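Local coordinates for protein LigF (Sphingobium sp. SYK-6, PDB 4XT0) that cleaves beta-aryl ether bonds of lignin stereospecifically, acting as a glutathione-dependent beta-etherase of the glutathione S-transferase superfamily, at the glutathione site and the interface of chains A and B. Coordinates in Å, arbitrary orientation; residue numbers count along the deposited sequence, not the author numbering. Chains: chain A/B, Protein LigF.

Contact 1: the glutathione site. Residues chain A 11, 15-16, 43-44, 56-58, 69-70, 119, 148, 152. With GSH (glutathione), chain C.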
# COMPACT_ATOMS: atom_id res chain seq x y z
N PHE A 11 -10.73 15.93 -6.54
CA PHE A 11 -11.95 15.78 -7.33
C PHE A 11 -13.22 15.94 -6.49
O PHE A 11 -14.32 15.70 -6.97
CB PHE A 11 -12.01 14.40 -8.02
CG PHE A 11 -11.04 14.23 -9.18
CD1 PHE A 11 -10.47 15.33 -9.80
CD2 PHE A 11 -10.72 12.96 -9.64
CE1 PHE A 11 -9.58 15.16 -10.86
CE2 PHE A 11 -9.84 12.78 -10.69
CZ PHE A 11 -9.27 13.88 -11.31
N ALA A 15 -13.74 8.56 -3.76
CA ALA A 15 -12.49 7.85 -4.02
C ALA A 15 -11.34 8.45 -3.23
O ALA A 15 -11.50 8.83 -2.07
CB ALA A 15 -12.19 7.84 -5.54
N ASN A 16 -10.17 8.56 -3.85
CA ASN A 16 -8.98 8.91 -3.07
C ASN A 16 -9.04 10.34 -2.53
O ASN A 16 -8.53 10.62 -1.44
CB ASN A 16 -7.72 8.70 -3.91
CG ASN A 16 -7.39 7.23 -4.08
OD1 ASN A 16 -7.25 6.49 -3.10
ND2 ASN A 16 -7.32 6.78 -5.33
N GLN A 43 -6.31 17.67 -14.15
CA GLN A 43 -5.22 17.00 -13.42
C GLN A 43 -4.01 16.84 -14.34
O GLN A 43 -2.91 16.52 -13.88
CB GLN A 43 -5.66 15.64 -12.84
CG GLN A 43 -5.87 14.51 -13.85
CD GLN A 43 -7.27 14.52 -14.46
OE1 GLN A 43 -7.92 15.57 -14.52
NE2 GLN A 43 -7.72 13.37 -14.92
N HIS A 44 -4.22 17.07 -15.63
CA HIS A 44 -3.14 16.96 -16.62
C HIS A 44 -2.73 18.33 -17.15
O HIS A 44 -1.96 18.43 -18.10
CB HIS A 44 -3.56 16.06 -17.78
CG HIS A 44 -3.94 14.68 -17.35
ND1 HIS A 44 -4.84 13.90 -18.05
CD2 HIS A 44 -3.55 13.93 -16.29
CE1 HIS A 44 -4.99 12.74 -17.45
NE2 HIS A 44 -4.21 12.73 -16.37
N GLN A 56 -1.98 13.60 -10.73
CA GLN A 56 -3.11 12.97 -10.07
C GLN A 56 -3.51 13.71 -8.81
O GLN A 56 -2.73 14.48 -8.25
CB GLN A 56 -2.80 11.50 -9.75
CG GLN A 56 -2.91 10.59 -10.97
CD GLN A 56 -2.87 9.11 -10.62
OE1 GLN A 56 -2.02 8.66 -9.86
NE2 GLN A 56 -3.82 8.35 -11.16
N VAL A 57 -4.74 13.49 -8.39
CA VAL A 57 -5.25 14.08 -7.16
C VAL A 57 -5.41 12.94 -6.14
O VAL A 57 -5.51 11.78 -6.53
CB VAL A 57 -6.61 14.81 -7.39
CG1 VAL A 57 -6.44 15.98 -8.37
CG2 VAL A 57 -7.69 13.83 -7.89
N PRO A 58 -5.43 13.27 -4.84
CA PRO A 58 -5.32 14.59 -4.23
C PRO A 58 -3.89 15.05 -4.01
O PRO A 58 -2.93 14.26 -4.00
CB PRO A 58 -6.03 14.41 -2.88
CG PRO A 58 -5.71 13.00 -2.53
CD PRO A 58 -5.85 12.26 -3.85
N GLU A 69 -0.28 11.48 -2.18
CA GLU A 69 -0.79 10.17 -1.73
C GLU A 69 -1.87 10.36 -0.66
O GLU A 69 -1.57 10.78 0.45
CB GLU A 69 0.34 9.26 -1.18
CG GLU A 69 1.38 8.89 -2.24
CD GLU A 69 0.78 8.05 -3.35
OE1 GLU A 69 0.08 7.05 -3.05
OE2 GLU A 69 0.98 8.42 -4.53
N SER A 70 -3.12 10.05 -1.00
CA SER A 70 -4.26 10.29 -0.10
C SER A 70 -4.02 9.83 1.35
O SER A 70 -4.22 10.60 2.28
CB SER A 70 -5.52 9.63 -0.67
OG SER A 70 -5.33 8.24 -0.89
N TRP A 119 -13.37 2.52 -13.85
CA TRP A 119 -12.75 2.90 -15.12
C TRP A 119 -13.45 2.27 -16.32
O TRP A 119 -13.55 2.87 -17.39
CB TRP A 119 -11.26 2.53 -15.14
CG TRP A 119 -10.38 3.52 -14.42
CD1 TRP A 119 -10.07 3.54 -13.09
CD2 TRP A 119 -9.71 4.65 -15.00
NE1 TRP A 119 -9.24 4.60 -12.81
CE2 TRP A 119 -9.00 5.30 -13.96
CE3 TRP A 119 -9.63 5.17 -16.30
CZ2 TRP A 119 -8.23 6.44 -14.18
CZ3 TRP A 119 -8.86 6.30 -16.51
CH2 TRP A 119 -8.17 6.92 -15.46
N GLN A 148 -1.60 4.46 -16.00
CA GLN A 148 -2.79 5.30 -16.18
C GLN A 148 -3.08 5.55 -17.67
O GLN A 148 -4.23 5.75 -18.05
CB GLN A 148 -2.62 6.64 -15.45
CG GLN A 148 -2.40 6.51 -13.94
CD GLN A 148 -3.52 5.75 -13.25
OE1 GLN A 148 -3.27 4.81 -12.50
NE2 GLN A 148 -4.76 6.18 -13.49
N TRP A 152 -6.81 4.68 -19.18
CA TRP A 152 -7.59 5.61 -20.01
C TRP A 152 -7.98 4.95 -21.34
O TRP A 152 -9.12 5.08 -21.78
CB TRP A 152 -6.81 6.91 -20.26
CG TRP A 152 -6.98 7.93 -19.17
CD1 TRP A 152 -6.03 8.35 -18.27
CD2 TRP A 152 -8.18 8.64 -18.83
NE1 TRP A 152 -6.56 9.27 -17.40
CE2 TRP A 152 -7.88 9.47 -17.73
CE3 TRP A 152 -9.48 8.66 -19.36
CZ2 TRP A 152 -8.84 10.30 -17.14
CZ3 TRP A 152 -10.43 9.49 -18.78
CH2 TRP A 152 -10.10 10.30 -17.68
N1 GSH C . -1.92 6.45 -4.81
CA1 GSH C . -2.61 7.72 -5.12
C1 GSH C . -3.34 8.29 -3.91
O11 GSH C . -3.42 9.49 -3.76
O12 GSH C . -3.93 7.48 -3.01
CB1 GSH C . -3.62 7.45 -6.26
CG1 GSH C . -4.21 8.79 -6.69
CD1 GSH C . -5.29 8.56 -7.73
OE1 GSH C . -5.45 7.46 -8.22
N2 GSH C . -6.08 9.59 -8.10
CA2 GSH C . -7.13 9.41 -9.11
C2 GSH C . -6.84 10.29 -10.30
O2 GSH C . -6.15 11.29 -10.16
CB2 GSH C . -8.48 9.86 -8.52
SG2 GSH C . -9.09 8.72 -7.24
N3 GSH C . -7.34 9.99 -11.54
CA3 GSH C . -7.05 10.89 -12.66
C3 GSH C . -6.08 10.32 -13.68
O31 GSH C . -6.04 10.82 -14.79
O32 GSH C . -5.27 9.29 -13.38
O HOH W 1 -1.98 11.77 -4.55
O HOH W 2 -2.72 6.39 -0.62
O HOH W 3 -4.03 5.29 -9.75
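Glutathione lies extended in the G-site of a thioredoxin-like GST domain, its cosubstrate pocket, with its glycyl end gripped by side chains, its gamma-glutamyl end by side chains and backbone, and its middle by backbone. Amide and indole N-H groups, natural donors, face the glycyl carboxylate. Its oxygen O31 accepts from the amide NE2 of A:Gln43, in the amide plane and almost straight (177° at H), and from the indole NE1 of A:Trp152, whose ring meets O31 edge-on at 3.1 Å. NE2 of A:Gln56 donates to the other oxygen, O32, at 2.8 Å; its chain, extended beyond CG (chi2 -169°), runs alongside the tripeptide. An alanine here would probably loosen the glycyl carboxylate and bare the flank of the peptide that CG and CD now cover. The backbone of A:Val57, ahead of the cis-proline A:Pro58 typical of this fold, pairs with the cysteinyl unit like a strand: its N donates to the carbonyl O2 at 3.2 Å, and its O accepts from N2 at 2.7 Å. A:Ser70, opening helix 70-80, gives N to O11 and OG to O12, and the helix start would favour a carboxylate. Acidic A:Glu69 suits the amino group N1, which OE1 receives at 2.7 Å from above the carboxylate plane. The thiol sulfur SG2 sits 3.3 Å from A:Asn16 ND2 and beside A:Ala15 CB, while A:Phe11 packs CE2 against CB2. Further out, A:Trp119 braces the indole, its CZ3 3.4 Å above the centre of the A:Trp152 ring.

Contact 2: the interface of chains A and B. Residues chain A 68-69, 71-72, 107; chain B 100-101, 104, 108.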
# COMPACT_ATOMS: atom_id res chain seq x y z
N THR A 68 1.57 14.54 -1.27
CA THR A 68 0.72 13.69 -2.11
C THR A 68 0.54 12.30 -1.49
O THR A 68 1.17 11.99 -0.46
CB THR A 68 1.29 13.50 -3.52
OG1 THR A 68 2.56 12.85 -3.43
CG2 THR A 68 1.47 14.85 -4.25
N GLU A 69 -0.28 11.48 -2.18
CA GLU A 69 -0.79 10.17 -1.73
C GLU A 69 -1.87 10.36 -0.66
O GLU A 69 -1.57 10.78 0.45
CB GLU A 69 0.34 9.26 -1.18
CG GLU A 69 1.38 8.89 -2.24
CD GLU A 69 0.78 8.05 -3.35
OE1 GLU A 69 0.08 7.05 -3.05
OE2 GLU A 69 0.98 8.42 -4.53
N THR A 71 -3.56 8.59 1.53
CA THR A 71 -3.34 8.06 2.88
C THR A 71 -2.26 8.85 3.64
O THR A 71 -2.39 9.09 4.83
CB THR A 71 -2.95 6.58 2.83
OG1 THR A 71 -3.99 5.83 2.20
CG2 THR A 71 -2.68 6.01 4.27
N VAL A 72 -1.21 9.25 2.93
CA VAL A 72 -0.10 9.98 3.53
C VAL A 72 -0.53 11.39 3.99
O VAL A 72 -0.11 11.88 5.04
CB VAL A 72 1.08 10.06 2.52
CG1 VAL A 72 2.20 11.02 3.00
CG2 VAL A 72 1.65 8.64 2.25
N ASP A 107 -5.33 0.85 0.17
CA ASP A 107 -4.33 1.18 -0.87
C ASP A 107 -3.86 -0.01 -1.71
O ASP A 107 -3.47 0.17 -2.86
CB ASP A 107 -3.09 1.84 -0.25
CG ASP A 107 -3.33 3.30 0.14
OD1 ASP A 107 -4.09 4.01 -0.57
OD2 ASP A 107 -2.76 3.76 1.16
N ARG B 100 6.88 7.97 3.89
CA ARG B 100 5.74 7.07 3.72
C ARG B 100 5.38 6.89 2.26
O ARG B 100 4.88 5.83 1.89
CB ARG B 100 4.49 7.57 4.49
CG ARG B 100 4.69 7.60 5.99
CD ARG B 100 3.37 7.77 6.79
NE ARG B 100 3.70 7.48 8.19
CZ ARG B 100 3.68 8.36 9.18
NH1 ARG B 100 3.25 9.60 8.96
NH2 ARG B 100 4.05 7.99 10.39
N VAL B 101 5.60 7.92 1.43
CA VAL B 101 5.37 7.76 -0.01
C VAL B 101 6.29 6.64 -0.52
O VAL B 101 5.86 5.79 -1.29
CB VAL B 101 5.62 9.08 -0.79
CG1 VAL B 101 5.56 8.83 -2.31
CG2 VAL B 101 4.58 10.14 -0.40
N LYS B 104 5.09 3.05 1.12
CA LYS B 104 3.85 2.52 0.55
C LYS B 104 4.07 2.16 -0.92
O LYS B 104 3.43 1.26 -1.44
CB LYS B 104 2.70 3.52 0.73
CG LYS B 104 2.68 4.68 -0.29
CD LYS B 104 1.77 5.80 0.24
CE LYS B 104 0.30 5.34 0.39
NZ LYS B 104 -0.34 5.14 -0.99
N GLU B 108 2.98 -1.22 -2.70
CA GLU B 108 1.96 -1.17 -3.76
C GLU B 108 2.51 -1.42 -5.15
O GLU B 108 1.74 -1.58 -6.09
CB GLU B 108 1.25 0.19 -3.73
CG GLU B 108 0.55 0.45 -2.39
CD GLU B 108 0.19 1.91 -2.16
OE1 GLU B 108 0.03 2.64 -3.16
OE2 GLU B 108 0.06 2.31 -0.97
O HOH W 4 2.42 11.20 6.52
O HOH W 5 -2.72 6.39 -0.62
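The ammonium NZ of B:Lys104 is held by three firm partners, A:Glu69 OE1, B:Glu108 OE2 and a water, in the two-fold dimer of the deposited assembly, which is likely to be the GST-type dimer; here helix 93-121 of one subunit meets the start of helix 70-80, and helix 93-121, of the other. Its bond to A:Glu69 OE1, 2.8 Å long, uses the anti lone pair of that oxygen, whereas B:Glu108 OE2, on the same helix as the lysine, offers its syn lone pair. A looser salt bridge spans 3.5 Å from NZ to A:Asp107 OD2. The water binds NZ at 2.7 Å and also meets A:Asp107 OD1 and the N and OG1 of A:Thr71. The hydroxyl OG1 of A:Thr71 donates to the syn side of A:Asp107 OD2 at 2.6 Å, fixing this carboxylate. A long flexible lysine suits the place: with CG between the backbone N and the carbonyl carbon (chi1 79°) and bends at chi3 and chi4, it would bring one positive charge among three carboxylates otherwise likely to repel one another. Its shaft crosses A:Val72 obliquely, B:Lys104 CD packing tightly on A:Val72 CG2 at 3.5 Å. That same methyl touches B:Arg100 CB. B:Val101 crosses A:Glu69 at about a right angle, its CG2 lying 3.9 Å from CG of the glutamate.

Contact 3: the interface of chains A and B. Residues chain A 66-67, 72, 75-76, 79-80; chain B 93-94, 96-97, 100.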
# COMPACT_ATOMS: atom_id res chain seq x y z
N VAL A 66 4.22 20.61 -0.92
CA VAL A 66 3.17 19.74 -1.45
C VAL A 66 3.26 18.31 -0.91
O VAL A 66 4.30 17.67 -1.00
CB VAL A 66 3.22 19.69 -2.98
CG1 VAL A 66 2.09 18.81 -3.51
CG2 VAL A 66 3.14 21.10 -3.55
N VAL A 67 2.17 17.84 -0.32
CA VAL A 67 2.07 16.47 0.17
C VAL A 67 1.12 15.69 -0.77
O VAL A 67 -0.00 16.14 -1.04
CB VAL A 67 1.55 16.44 1.64
CG1 VAL A 67 1.48 15.00 2.18
CG2 VAL A 67 2.46 17.32 2.52
N VAL A 72 -1.21 9.25 2.93
CA VAL A 72 -0.10 9.98 3.53
C VAL A 72 -0.53 11.39 3.99
O VAL A 72 -0.11 11.88 5.04
CB VAL A 72 1.08 10.06 2.52
CG1 VAL A 72 2.20 11.02 3.00
CG2 VAL A 72 1.65 8.64 2.25
N GLU A 75 -2.34 11.13 7.33
CA GLU A 75 -1.37 10.93 8.42
C GLU A 75 -0.57 12.21 8.67
O GLU A 75 -0.30 12.56 9.81
CB GLU A 75 -0.43 9.76 8.12
CG GLU A 75 -1.12 8.37 8.14
CD GLU A 75 -0.55 7.43 9.20
OE1 GLU A 75 -0.18 7.91 10.29
OE2 GLU A 75 -0.47 6.21 8.95
N TYR A 76 -0.22 12.91 7.59
CA TYR A 76 0.45 14.21 7.70
C TYR A 76 -0.38 15.20 8.50
O TYR A 76 0.16 15.93 9.34
CB TYR A 76 0.75 14.78 6.30
CG TYR A 76 1.35 16.18 6.32
CD1 TYR A 76 2.71 16.37 6.56
CD2 TYR A 76 0.57 17.31 6.07
CE1 TYR A 76 3.29 17.65 6.57
CE2 TYR A 76 1.13 18.60 6.08
CZ TYR A 76 2.49 18.76 6.32
OH TYR A 76 3.06 20.02 6.33
N ASP A 79 -0.15 14.30 12.04
CA ASP A 79 1.21 14.56 12.54
C ASP A 79 1.38 16.05 12.88
O ASP A 79 2.02 16.41 13.87
CB ASP A 79 2.28 14.17 11.50
CG ASP A 79 2.57 12.65 11.47
OD1 ASP A 79 2.20 11.93 12.42
OD2 ASP A 79 3.19 12.20 10.47
N VAL A 80 0.80 16.91 12.04
CA VAL A 80 1.01 18.35 12.15
C VAL A 80 -0.04 19.06 13.03
O VAL A 80 0.27 20.01 13.75
CB VAL A 80 1.02 18.99 10.74
CG1 VAL A 80 1.09 20.51 10.82
CG2 VAL A 80 2.22 18.43 9.91
N PRO B 93 7.65 16.51 9.96
CA PRO B 93 6.50 15.78 9.38
C PRO B 93 6.40 15.80 7.86
O PRO B 93 5.83 14.86 7.28
CB PRO B 93 5.27 16.49 10.00
CG PRO B 93 5.77 17.75 10.57
CD PRO B 93 7.23 17.59 10.88
N PHE B 94 6.90 16.84 7.20
CA PHE B 94 6.89 16.84 5.74
C PHE B 94 7.84 15.76 5.20
O PHE B 94 7.53 15.07 4.23
CB PHE B 94 7.27 18.22 5.19
CG PHE B 94 7.38 18.24 3.68
CD1 PHE B 94 6.24 18.14 2.89
CD2 PHE B 94 8.61 18.38 3.05
CE1 PHE B 94 6.33 18.17 1.49
CE2 PHE B 94 8.71 18.41 1.65
CZ PHE B 94 7.56 18.30 0.87
N ARG B 96 8.74 13.06 6.96
CA ARG B 96 8.12 11.78 7.34
C ARG B 96 7.04 11.40 6.33
O ARG B 96 6.86 10.22 6.04
CB ARG B 96 7.54 11.84 8.77
CG ARG B 96 7.07 10.48 9.29
CD ARG B 96 6.52 10.52 10.73
NE ARG B 96 7.57 10.84 11.71
CZ ARG B 96 7.42 10.76 13.03
NH1 ARG B 96 6.26 10.37 13.56
NH2 ARG B 96 8.42 11.08 13.82
N ALA B 97 6.32 12.38 5.79
CA ALA B 97 5.35 12.13 4.71
C ALA B 97 6.04 11.58 3.46
O ALA B 97 5.58 10.61 2.84
CB ALA B 97 4.56 13.41 4.36
N ARG B 100 6.88 7.97 3.89
CA ARG B 100 5.74 7.07 3.72
C ARG B 100 5.38 6.89 2.26
O ARG B 100 4.88 5.83 1.89
CB ARG B 100 4.49 7.57 4.49
CG ARG B 100 4.69 7.60 5.99
CD ARG B 100 3.37 7.77 6.79
NE ARG B 100 3.70 7.48 8.19
CZ ARG B 100 3.68 8.36 9.18
NH1 ARG B 100 3.25 9.60 8.96
NH2 ARG B 100 4.05 7.99 10.39
O HOH W 6 3.66 13.17 8.17
O HOH W 7 3.67 9.73 12.77
O HOH W 8 2.42 11.20 6.52
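B:Arg100 stretches from CG to NE (chi2 -166°, chi3 168°) and A:Asp79 places CG beside its own backbone N (chi1 -80°), so that guanidinium and carboxylate meet tip to tip across the two-fold interface of what is probably a GST-type dimer. B:Arg100 NH1 donates to the syn lone pair of A:Asp79 OD2 at 3.0 Å, nearly in the guanidinium plane, and forms a salt bridge. Waters at the guanidinium edge extend the pairing: one joins B:Arg100 NH2 and B:Arg96 NH1 to A:Asp79 OD1, and another, on NH1, reaches the carbonyl O of A:Val72. The carboxylate of A:Glu75 stacks almost parallel over one guanidinium face, OE1 about 4.0 Å above its centre, and would probably add favourable charge; CG of B:Arg96 lies over the opposite face, toward its rim. Arginine suits this position because its flat cation can bond at its edge and pack on both faces.

The apolar side mixes valines and an alanine with a proline and two aromatic rings. A:Val72 CG1, anti to the backbone N, presses on B:Ala97 CB at 3.6 Å, where a bare methyl lets the helices come close. A:Tyr76 turns its edge to the B:Pro93 and B:Phe94 backbone, its ring held between A:Val80 CG2 and A:Val67 CG2. B:Phe94 slides past A:Val67 in the opposite direction, the valine CG2 lying at the ring edge, in plane, 3.9 Å from CD1. A:Val80 crosses B:Pro93 at about a right angle, CG2 3.6 Å from CB.

Contact 1 and contact 2 lie about 13 Å apart between the centres of their C-alpha atoms and share A:Glu69, which faces glutathione and the partner subunit with the same carboxylate oxygen; dimer formation may therefore steady, and electrostatically tune, the gamma-glutamyl end of the pocket. Contacts 2 and 3, about 10 Å apart, again between C-alpha centres, share A:Val72 and B:Arg100 and follow one another along helix 70-80 of chain A and helix 93-121 of chain B. Contact 3, about 18 Å from contact 1 by the same measure, is tied to it through helix 70-80, which begins at the ligand. The two-fold symmetry repeats all of this with chains exchanged.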